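Local coordinates for protein predicted ATPase of the ABC class (Vibrio vulnificus, PDB 5D6A) that is a predicted ATPase of the ABC class that binds the ATP analogue AMP-PNP and probably hydrolyses ATP, at residues A[463-468]-A[523-528]. Residues are numbered along the deposited sequence; the frame is centred on the assembly and turned at random.
Sequences ALHCSA and AGWNSN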
# COMPACT_ATOMS: atom_id res chain seq x y z
N ALA A 463 -15.35 16.38 19.61
CA ALA A 463 -16.64 16.50 18.94
C ALA A 463 -16.40 16.49 17.43
O ALA A 463 -15.39 17.00 16.96
CB ALA A 463 -17.34 17.78 19.37
N LEU A 464 -17.32 15.90 16.68
CA LEU A 464 -17.22 15.84 15.23
C LEU A 464 -18.22 16.81 14.59
O LEU A 464 -19.36 16.90 15.04
CB LEU A 464 -17.51 14.42 14.73
CG LEU A 464 -17.52 14.20 13.21
CD1 LEU A 464 -16.16 14.51 12.60
CD2 LEU A 464 -17.93 12.77 12.89
N HIS A 465 -17.80 17.52 13.55
CA HIS A 465 -18.68 18.44 12.85
C HIS A 465 -19.42 17.63 11.78
O HIS A 465 -19.05 17.66 10.60
CB HIS A 465 -17.89 19.57 12.19
CG HIS A 465 -18.74 20.74 11.78
ND1 HIS A 465 -18.34 22.05 11.96
CD2 HIS A 465 -19.99 20.80 11.26
CE1 HIS A 465 -19.29 22.86 11.53
NE2 HIS A 465 -20.30 22.12 11.10
N CYS A 466 -20.45 16.91 12.19
CA CYS A 466 -21.23 16.05 11.28
C CYS A 466 -21.73 16.75 10.01
O CYS A 466 -21.74 16.15 8.94
CB CYS A 466 -22.42 15.44 12.01
SG CYS A 466 -21.95 14.36 13.38
N SER A 467 -22.13 18.01 10.12
CA SER A 467 -22.64 18.76 8.97
C SER A 467 -21.56 19.16 7.96
O SER A 467 -21.87 19.41 6.79
CB SER A 467 -23.39 20.01 9.43
OG SER A 467 -22.52 20.92 10.08
N ALA A 468 -20.30 19.22 8.39
CA ALA A 468 -19.20 19.58 7.49
C ALA A 468 -18.96 18.49 6.44
O ALA A 468 -18.38 18.76 5.39
CB ALA A 468 -17.93 19.85 8.29
N ALA A 523 -27.79 17.82 11.99
CA ALA A 523 -27.73 19.28 12.16
C ALA A 523 -26.35 19.93 12.32
O ALA A 523 -26.00 20.83 11.56
CB ALA A 523 -28.64 19.70 13.31
N GLY A 524 -25.58 19.49 13.32
CA GLY A 524 -24.27 20.10 13.55
C GLY A 524 -23.23 19.21 14.20
O GLY A 524 -22.94 18.12 13.71
N TRP A 525 -22.67 19.68 15.31
CA TRP A 525 -21.65 18.93 16.04
C TRP A 525 -22.23 17.85 16.94
O TRP A 525 -23.34 17.99 17.45
CB TRP A 525 -20.82 19.87 16.90
CG TRP A 525 -20.00 20.86 16.15
CD1 TRP A 525 -20.43 22.05 15.64
CD2 TRP A 525 -18.61 20.77 15.85
NE1 TRP A 525 -19.38 22.70 15.02
CE2 TRP A 525 -18.25 21.94 15.14
CE3 TRP A 525 -17.62 19.81 16.10
CZ2 TRP A 525 -16.96 22.17 14.68
CZ3 TRP A 525 -16.33 20.04 15.64
CH2 TRP A 525 -16.01 21.21 14.94
N ASN A 526 -21.46 16.78 17.12
CA ASN A 526 -21.83 15.68 18.00
C ASN A 526 -20.66 15.46 18.95
O ASN A 526 -19.54 15.25 18.51
CB ASN A 526 -22.17 14.43 17.20
CG ASN A 526 -22.66 13.28 18.07
OD1 ASN A 526 -22.01 12.89 19.04
ND2 ASN A 526 -23.81 12.71 17.70
N SER A 527 -20.93 15.50 20.25
CA SER A 527 -19.88 15.36 21.27
C SER A 527 -19.43 13.92 21.57
O SER A 527 -18.61 13.71 22.47
CB SER A 527 -20.33 16.05 22.56
OG SER A 527 -21.52 15.47 23.04
N ASN A 528 -19.96 12.94 20.84
CA ASN A 528 -19.56 11.55 21.03
C ASN A 528 -19.83 10.74 19.75
O ASN A 528 -20.76 9.94 19.71
CB ASN A 528 -20.28 10.95 22.24
CG ASN A 528 -19.69 9.62 22.69
OD1 ASN A 528 -18.73 9.12 22.09
ND2 ASN A 528 -20.25 9.06 23.74
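The indole of W525 leans over H465, with H465 CB 3.6 Å from the centroid of its six-membered ring, a CH-pi contact only 5° off the ring normal. The two residues belong to short antiparallel strands, 463-465 and 525-526, which meet at one side of a small three-stranded sheet in the C-terminal part of the chain; strand 571-572 pairs with the other side of 463-465. With CG anti to the carbonyl carbon and beside the backbone N (chi1 -65°), the indole is directed toward H465. A broad, flat residue suits this place: its face covers H465 CB, while its edge runs beside A463 O, W525 CZ3 being 3.4 Å from that oxygen, and R572 adds a cation-pi contact. The imidazole of H465 lies obliquely against the five-membered ring, centroids 4.0 Å apart and planes at 45°. The small methyl of A463 fits beside the indole, its CB 3.9 Å from W525 CE3.

L464 and N526 form the hydrogen-bonded pair, L464 N giving to N526 O at 2.9 Å and N526 N to L464 O at 3.0 Å. Their side chains leave by the face away from the indole, toward helix 529-536, where apolar L464 packs on P529. The chain bends in an inverse gamma turn centred on H465, and C466 SG then lies 3.8 Å from N526 CB. G524 has a backbone shape that glycine adopts more readily than residues with a side chain. An asparagine suits position 526, since its amide oxygen closes an Asx turn just before helix 529-536: N526 OD1 accepts from N528 N at 2.7 Å, with the donor in the carbonyl plane.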